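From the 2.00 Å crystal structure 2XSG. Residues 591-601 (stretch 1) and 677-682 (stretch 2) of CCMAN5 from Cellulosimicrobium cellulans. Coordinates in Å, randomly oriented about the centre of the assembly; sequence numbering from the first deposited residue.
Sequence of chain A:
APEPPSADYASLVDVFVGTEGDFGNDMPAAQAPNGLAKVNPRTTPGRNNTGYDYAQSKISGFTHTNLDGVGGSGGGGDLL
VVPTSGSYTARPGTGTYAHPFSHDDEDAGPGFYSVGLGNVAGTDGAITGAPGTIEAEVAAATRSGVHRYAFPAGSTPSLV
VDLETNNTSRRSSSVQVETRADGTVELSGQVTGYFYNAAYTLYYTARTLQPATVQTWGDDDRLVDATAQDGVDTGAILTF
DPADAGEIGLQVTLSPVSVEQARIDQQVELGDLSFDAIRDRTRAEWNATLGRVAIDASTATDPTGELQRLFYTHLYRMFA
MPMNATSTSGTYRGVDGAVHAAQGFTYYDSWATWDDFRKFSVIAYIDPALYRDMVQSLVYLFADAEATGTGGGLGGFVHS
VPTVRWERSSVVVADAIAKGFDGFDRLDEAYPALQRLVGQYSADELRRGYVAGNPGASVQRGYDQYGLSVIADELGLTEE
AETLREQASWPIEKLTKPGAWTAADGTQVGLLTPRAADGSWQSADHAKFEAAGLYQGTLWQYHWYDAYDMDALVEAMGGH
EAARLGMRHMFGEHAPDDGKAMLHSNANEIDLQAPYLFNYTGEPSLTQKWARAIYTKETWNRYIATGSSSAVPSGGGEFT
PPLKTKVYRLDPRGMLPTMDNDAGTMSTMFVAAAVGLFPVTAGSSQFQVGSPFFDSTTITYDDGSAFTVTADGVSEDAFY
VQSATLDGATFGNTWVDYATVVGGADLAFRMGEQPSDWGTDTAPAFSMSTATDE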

# COMPACT_ATOMS: atom_id res chain seq x y z
N ASP A 591 8.23 11.38 7.24
CA ASP A 591 8.49 11.37 8.68
C ASP A 591 7.42 10.62 9.48
O ASP A 591 7.01 11.05 10.55
CB ASP A 591 8.81 12.78 9.22
CG ASP A 591 7.63 13.75 9.13
OD1 ASP A 591 6.86 13.73 8.15
OD2 ASP A 591 7.49 14.57 10.06
N LEU A 592 7.00 9.46 8.94
CA LEU A 592 6.01 8.60 9.58
C LEU A 592 6.38 8.23 11.01
O LEU A 592 5.50 8.08 11.88
CB LEU A 592 5.84 7.27 8.83
CG LEU A 592 4.81 7.02 7.73
CD1 LEU A 592 5.01 5.61 7.15
CD2 LEU A 592 3.38 7.20 8.24
N GLN A 593 7.68 8.03 11.23
CA GLN A 593 8.18 7.59 12.52
C GLN A 593 8.27 8.72 13.53
O GLN A 593 8.45 8.47 14.71
CB GLN A 593 9.56 6.92 12.36
CG GLN A 593 10.75 7.86 12.25
CD GLN A 593 10.90 8.54 10.91
OE1 GLN A 593 9.95 8.67 10.12
NE2 GLN A 593 12.12 9.01 10.63
N ALA A 594 8.15 9.97 13.07
CA ALA A 594 8.45 11.13 13.95
C ALA A 594 7.67 11.18 15.26
O ALA A 594 8.23 11.57 16.28
CB ALA A 594 8.32 12.44 13.20
N PRO A 595 6.37 10.80 15.26
CA PRO A 595 5.64 10.81 16.53
C PRO A 595 6.19 9.89 17.60
O PRO A 595 5.99 10.14 18.78
CB PRO A 595 4.23 10.37 16.15
CG PRO A 595 4.12 10.73 14.69
CD PRO A 595 5.46 10.60 14.11
N TYR A 596 6.90 8.84 17.18
CA TYR A 596 7.46 7.87 18.11
C TYR A 596 8.88 8.21 18.56
O TYR A 596 9.50 7.44 19.30
CB TYR A 596 7.42 6.46 17.50
CG TYR A 596 6.02 5.99 17.16
CD1 TYR A 596 5.44 6.29 15.93
CD2 TYR A 596 5.27 5.25 18.08
CE1 TYR A 596 4.15 5.87 15.62
CE2 TYR A 596 3.97 4.83 17.78
CZ TYR A 596 3.43 5.14 16.55
OH TYR A 596 2.15 4.72 16.24
N LEU A 597 9.42 9.36 18.15
CA LEU A 597 10.79 9.71 18.54
C LEU A 597 10.93 10.35 19.92
O LEU A 597 12.04 10.49 20.44
CB LEU A 597 11.48 10.55 17.46
CG LEU A 597 11.46 9.90 16.07
CD1 LEU A 597 12.22 10.75 15.06
CD2 LEU A 597 12.01 8.48 16.11
N PHE A 598 9.80 10.75 20.51
CA PHE A 598 9.81 11.26 21.87
C PHE A 598 10.30 10.22 22.88
O PHE A 598 10.84 10.59 23.93
CB PHE A 598 8.44 11.81 22.26
CG PHE A 598 8.08 13.08 21.56
CD1 PHE A 598 7.10 13.08 20.55
CD2 PHE A 598 8.69 14.29 21.89
CE1 PHE A 598 6.72 14.26 19.91
CE2 PHE A 598 8.33 15.48 21.26
CZ PHE A 598 7.34 15.46 20.25
N ASN A 599 10.12 8.93 22.55
CA ASN A 599 10.68 7.82 23.33
C ASN A 599 12.20 7.92 23.43
O ASN A 599 12.81 7.48 24.40
CB ASN A 599 10.33 6.47 22.68
CG ASN A 599 8.88 6.06 22.86
OD1 ASN A 599 8.09 6.74 23.52
ND2 ASN A 599 8.52 4.93 22.25
N TYR A 600 12.82 8.48 22.39
CA TYR A 600 14.27 8.61 22.33
C TYR A 600 14.78 9.85 23.04
O TYR A 600 15.95 9.91 23.40
CB TYR A 600 14.75 8.67 20.88
CG TYR A 600 14.57 7.39 20.08
CD1 TYR A 600 13.32 7.05 19.54
CD2 TYR A 600 15.64 6.53 19.84
CE1 TYR A 600 13.15 5.89 18.78
CE2 TYR A 600 15.47 5.35 19.06
CZ TYR A 600 14.22 5.06 18.54
OH TYR A 600 14.01 3.91 17.79
N THR A 601 13.91 10.84 23.24
CA THR A 601 14.30 12.06 23.94
C THR A 601 13.87 12.06 25.39
O THR A 601 13.84 13.12 26.02
CB THR A 601 13.71 13.33 23.29
OG1 THR A 601 12.28 13.23 23.24
CG2 THR A 601 14.30 13.56 21.90
N LEU A 677 2.68 -0.81 18.60
CA LEU A 677 4.06 -1.15 18.29
C LEU A 677 4.43 -0.67 16.90
O LEU A 677 3.87 -1.14 15.90
CB LEU A 677 4.29 -2.66 18.39
CG LEU A 677 4.08 -3.30 19.76
CD1 LEU A 677 4.12 -4.80 19.55
CD2 LEU A 677 5.11 -2.84 20.79
N PHE A 678 5.39 0.25 16.85
CA PHE A 678 5.75 0.91 15.59
C PHE A 678 7.21 0.66 15.21
O PHE A 678 8.10 0.70 16.07
CB PHE A 678 5.51 2.40 15.73
CG PHE A 678 5.73 3.15 14.45
CD1 PHE A 678 4.69 3.32 13.55
CD2 PHE A 678 6.97 3.69 14.16
CE1 PHE A 678 4.89 4.01 12.35
CE2 PHE A 678 7.18 4.37 12.96
CZ PHE A 678 6.13 4.53 12.06
N PRO A 679 7.48 0.44 13.90
CA PRO A 679 8.86 0.21 13.52
C PRO A 679 9.59 1.51 13.16
O PRO A 679 9.64 1.90 11.98
CB PRO A 679 8.73 -0.71 12.29
CG PRO A 679 7.46 -0.22 11.64
CD PRO A 679 6.55 0.24 12.76
N VAL A 680 10.15 2.19 14.15
CA VAL A 680 11.01 3.33 13.83
C VAL A 680 12.17 2.88 12.92
O VAL A 680 12.36 3.40 11.83
CB VAL A 680 11.51 4.08 15.11
CG1 VAL A 680 12.62 5.08 14.78
CG2 VAL A 680 10.32 4.78 15.78
N THR A 681 12.88 1.85 13.35
CA THR A 681 13.96 1.30 12.55
C THR A 681 13.49 0.06 11.80
O THR A 681 13.52 -1.04 12.35
CB THR A 681 15.19 0.98 13.43
OG1 THR A 681 15.47 2.11 14.26
CG2 THR A 681 16.40 0.67 12.58
N ALA A 682 13.03 0.26 10.56
CA ALA A 682 12.87 -0.83 9.62
C ALA A 682 14.28 -1.32 9.35
O ALA A 682 15.23 -0.53 9.34
CB ALA A 682 12.22 -0.34 8.35
O HOH W 1 15.86 2.14 16.99

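The contact between these two stretches is an apolar packing of side chains, centred on one aromatic stack and one valine, with no direct hydrogen bond across it and a single water joining its polar margin. It illustrates a general principle: segments far apart in sequence can pack through their side chains without a direct hydrogen bond between them.

The stack pairs Tyr596 with Phe678. Their ring planes lie 8° apart and their centroids 4.2 Å apart, an offset arrangement that brings Tyr596 CE1 to 3.3 Å from Phe678 CD1. The offset also carries Phe678 CB over the tyrosine face, 3.5 Å from the centroid of the Tyr596 ring and only 9° off its normal, so the ring receives a CH-pi contact as well. The far end of Phe678 reaches the turn that runs from Asp591 to Ala594: its CE2 lies 3.4 Å from Gln593 CA, and its CZ 3.6 Å from Leu592 O. That turn is closed by its own bond, Ala594 N to Asp591 O at 3.0 Å.

Val680, two residues after Phe678, also points toward stretch 1, whereas the intervening Pro679 points away. Val680 CG2 lies 3.8 Å from Tyr596 CB, and Val680 CG1 lies 3.7 Å from Leu597 CD2 and 3.5 Å from Tyr600 OH; both methyls come within 4.5 Å of Leu597 and Tyr600. The valine thereby touches Tyr596, Leu597 and Tyr600; within that segment Tyr600 N bonds to Leu597 O at 2.9 Å.

At the margin, Tyr600 OH and Thr681 OG1 stand 4.2 Å apart, too far for a direct hydrogen bond. A water bridges them, its O 2.7 Å from Tyr600 OH and 2.8 Å from Thr681 OG1, to which it donates.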